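Local coordinates for protein xyloglucan-specific endo-beta-1,4-glucanase BoGH5A (Bacteroides ovatus, PDB 3ZMR) that cleaves the beta-1,4-glucan backbone of xyloglucan endolytically, with retention of the anomeric configuration, releasing xyloglucan oligosaccharides, at residues A[132-137]-A[147-152]. Sequence-based numbering, arbitrary orientation.
With BGC (beta-D-glucopyranose), chain C; XYS (alpha-D-xylopyranose), chain B; BGC (beta-D-glucopyranose), chain D; EDO (1,2-ethanediol), chain K.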
loop_
_atom_site.group_PDB
_atom_site.type_symbol
_atom_site.label_atom_id
_atom_site.label_comp_id
_atom_site.label_asym_id
_atom_site.label_seq_id
_atom_site.Cartn_x
_atom_site.Cartn_y
_atom_site.Cartn_z
ATOM N N PHE A 132 -15.364 -4.254 9.812
ATOM C CA PHE A 132 -14.496 -5.361 10.217
ATOM C C PHE A 132 -13.208 -4.912 10.897
ATOM O O PHE A 132 -12.581 -5.723 11.608
ATOM C CB PHE A 132 -14.192 -6.341 9.080
ATOM C CG PHE A 132 -15.320 -7.289 8.808
ATOM C CD1 PHE A 132 -15.591 -8.343 9.675
ATOM C CD2 PHE A 132 -16.115 -7.139 7.695
ATOM C CE1 PHE A 132 -16.644 -9.219 9.413
ATOM C CE2 PHE A 132 -17.159 -8.012 7.425
ATOM C CZ PHE A 132 -17.428 -9.045 8.295
ATOM N N GLU A 133 -12.793 -3.655 10.720
ATOM C CA GLU A 133 -11.610 -3.142 11.389
ATOM C C GLU A 133 -11.924 -2.471 12.770
ATOM O O GLU A 133 -11.022 -2.014 13.452
ATOM C CB GLU A 133 -10.851 -2.156 10.509
ATOM C CG GLU A 133 -11.348 -0.714 10.492
ATOM C CD GLU A 133 -12.558 -0.403 9.654
ATOM O OE1 GLU A 133 -13.448 -1.264 9.437
ATOM O OE2 GLU A 133 -12.627 0.790 9.215
ATOM N N ALA A 134 -13.207 -2.404 13.123
ATOM C CA ALA A 134 -13.626 -1.782 14.394
ATOM C C ALA A 134 -13.074 -2.592 15.599
ATOM O O ALA A 134 -13.261 -3.810 15.715
ATOM C CB ALA A 134 -15.132 -1.717 14.457
ATOM N N VAL A 135 -12.366 -1.886 16.467
ATOM C CA VAL A 135 -11.758 -2.463 17.664
ATOM C C VAL A 135 -12.024 -1.510 18.849
ATOM O O VAL A 135 -12.013 -0.300 18.692
ATOM C CB VAL A 135 -10.234 -2.710 17.501
ATOM C CG1 VAL A 135 -9.985 -3.881 16.562
ATOM C CG2 VAL A 135 -9.502 -1.435 17.058
ATOM N N ILE A 136 -12.260 -2.097 20.016
ATOM C CA ILE A 136 -12.269 -1.342 21.262
ATOM C C ILE A 136 -10.828 -1.421 21.778
ATOM O O ILE A 136 -10.267 -2.510 21.952
ATOM C CB ILE A 136 -13.288 -1.907 22.259
ATOM C CG1 ILE A 136 -14.709 -1.926 21.661
ATOM C CG2 ILE A 136 -13.210 -1.161 23.582
ATOM C CD1 ILE A 136 -15.245 -0.618 21.153
ATOM N N VAL A 137 -10.228 -0.256 21.981
ATOM C CA VAL A 137 -8.821 -0.167 22.364
ATOM C C VAL A 137 -8.698 0.341 23.795
ATOM O O VAL A 137 -9.127 1.444 24.116
ATOM C CB VAL A 137 -8.016 0.771 21.436
ATOM C CG1 VAL A 137 -6.536 0.711 21.781
ATOM C CG2 VAL A 137 -8.214 0.392 19.989
ATOM N N GLU A 147 -17.129 -6.706 14.614
ATOM C CA GLU A 147 -17.418 -5.805 13.494
ATOM C C GLU A 147 -18.520 -4.805 13.752
ATOM O O GLU A 147 -18.748 -3.919 12.937
ATOM C CB GLU A 147 -17.672 -6.599 12.209
ATOM C CG GLU A 147 -19.042 -7.236 12.035
ATOM C CD GLU A 147 -19.321 -8.474 12.856
ATOM O OE1 GLU A 147 -18.471 -8.912 13.666
ATOM O OE2 GLU A 147 -20.442 -9.014 12.669
ATOM N N THR A 148 -19.267 -5.005 14.841
ATOM C CA THR A 148 -20.389 -4.133 15.208
ATOM C C THR A 148 -20.009 -3.104 16.263
ATOM O O THR A 148 -20.859 -2.271 16.645
ATOM C CB THR A 148 -21.613 -4.921 15.711
ATOM O OG1 THR A 148 -21.340 -5.502 17.001
ATOM C CG2 THR A 148 -22.016 -5.986 14.695
ATOM N N CYS A 149 -18.761 -3.110 16.734
ATOM C CA CYS A 149 -18.445 -2.345 17.954
ATOM C C CYS A 149 -18.310 -0.836 17.748
ATOM O O CYS A 149 -18.222 -0.070 18.718
ATOM C CB CYS A 149 -17.244 -2.904 18.716
ATOM S SG CYS A 149 -15.619 -2.613 18.038
ATOM N N TRP A 150 -18.256 -0.412 16.485
ATOM C CA TRP A 150 -18.302 1.031 16.152
ATOM C C TRP A 150 -19.635 1.443 15.541
ATOM O O TRP A 150 -19.733 2.503 14.937
ATOM C CB TRP A 150 -17.128 1.413 15.256
ATOM C CG TRP A 150 -15.773 1.371 15.927
ATOM C CD1 TRP A 150 -15.493 1.152 17.273
ATOM C CD2 TRP A 150 -14.499 1.585 15.294
ATOM N NE1 TRP A 150 -14.136 1.206 17.493
ATOM C CE2 TRP A 150 -13.502 1.465 16.295
ATOM C CE3 TRP A 150 -14.102 1.843 13.965
ATOM C CZ2 TRP A 150 -12.163 1.591 16.006
ATOM C CZ3 TRP A 150 -12.754 1.960 13.695
ATOM C CH2 TRP A 150 -11.814 1.843 14.695
ATOM N N GLY A 151 -20.649 0.594 15.681
ATOM C CA GLY A 151 -22.021 0.983 15.379
ATOM C C GLY A 151 -22.606 0.526 14.062
ATOM O O GLY A 151 -23.760 0.840 13.760
ATOM N N ASN A 152 -21.805 -0.180 13.255
ATOM C CA ASN A 152 -22.327 -0.763 12.026
ATOM C C ASN A 152 -22.787 -2.195 12.189
ATOM O O ASN A 152 -22.253 -2.914 13.016
ATOM C CB ASN A 152 -21.268 -0.691 10.920
ATOM C CG ASN A 152 -21.120 0.726 10.395
ATOM O OD1 ASN A 152 -22.105 1.320 9.955
ATOM N ND2 ASN A 152 -19.927 1.276 10.459
HETATM C C2 BGC C . -13.415 5.919 16.765
HETATM C C3 BGC C . -14.248 5.026 17.681
HETATM C C4 BGC C . -15.743 5.207 17.368
HETATM C C5 BGC C . -16.000 5.105 15.864
HETATM C C6 BGC C . -17.437 5.373 15.488
HETATM C C1 BGC C . -13.808 5.742 15.308
HETATM O O2 BGC C . -12.026 5.652 16.946
HETATM O O3 BGC C . -13.888 5.323 19.050
HETATM O O4 BGC C . -16.570 4.189 17.972
HETATM O O5 BGC C . -15.188 6.024 15.146
HETATM O O6 BGC C . -17.794 6.713 15.867
HETATM C C1 XYS B . -12.233 3.289 22.178
HETATM C C2 XYS B . -11.176 4.389 22.246
HETATM C C3 XYS B . -10.870 4.913 20.840
HETATM C C4 XYS B . -10.507 3.738 19.925
HETATM C C5 XYS B . -11.596 2.646 19.982
HETATM O O2 XYS B . -11.615 5.457 23.095
HETATM O O3 XYS B . -9.789 5.858 20.922
HETATM O O4 XYS B . -10.284 4.179 18.567
HETATM O O5 XYS B . -11.796 2.221 21.337
HETATM C C2 BGC D . -18.086 3.567 19.671
HETATM C C3 BGC D . -18.384 3.554 21.163
HETATM C C4 BGC D . -17.159 2.991 21.888
HETATM C C5 BGC D . -15.844 3.675 21.486
HETATM C C6 BGC D . -14.599 3.075 22.140
HETATM C C1 BGC D . -16.751 4.264 19.381
HETATM O O2 BGC D . -19.169 4.216 19.005
HETATM O O3 BGC D . -19.558 2.782 21.482
HETATM O O4 BGC D . -17.394 3.177 23.266
HETATM O O5 BGC D . -15.678 3.605 20.057
HETATM O O6 BGC D . -13.469 3.853 21.737
HETATM C C1 EDO K . -21.622 3.967 12.543
HETATM O O1 EDO K . -20.621 4.530 13.386
HETATM C C2 EDO K . -23.041 4.270 12.990
HETATM O O2 EDO K . -23.164 5.634 13.392
#
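Phe132 lies side by side with Glu147, its ring 17° from the carboxylate plane. Glu147 CB makes an off-centre CH-pi contact, 3.7 Å from Phe132 CD1. Glu147 OE2 is hydrogen-bonded to Thr154 OG1, and Glu147 OE1 forms a salt bridge with Lys196 NZ. The Glu133 side chain sets out away from 147-152, and its carboxylate accepts hydrogen bonds from the backbone N of Asn130 and of Thr131. Ala134 lies against one face of the Trp150 indole, which Val135 N also covers toward the rim. Ala134 CA sits 3.6 Å from the centroid of the Trp150 six-membered ring, and Ala134 CB packs on Trp150 CD2 at 3.5 Å. A chi1 of 75° turns Cys149 SG in between its own N and C, 3.7 Å from Ala134 CB. Val135 O accepts a weak, bent hydrogen bond from Trp150 NE1 (2.9 Å, 123°). Ile136 CD1 meets Cys149 SG at 3.7 Å and reaches the indole at its edge. Val137 N gives a nearly straight hydrogen bond to xylose O5 (3.0 Å). On the indole face opposite Ala134 lies a main-chain glucose (chain C), offset toward the rim. An alanine in place of Trp150 would probably leave this glucose without its aromatic platform and Val135 O without the indole N-H. An aromatic platform under a sugar is typical of glycoside hydrolase clefts; here it lines the xyloglucan-binding site, after the first strand of the family 5 (beta/alpha)8 barrel.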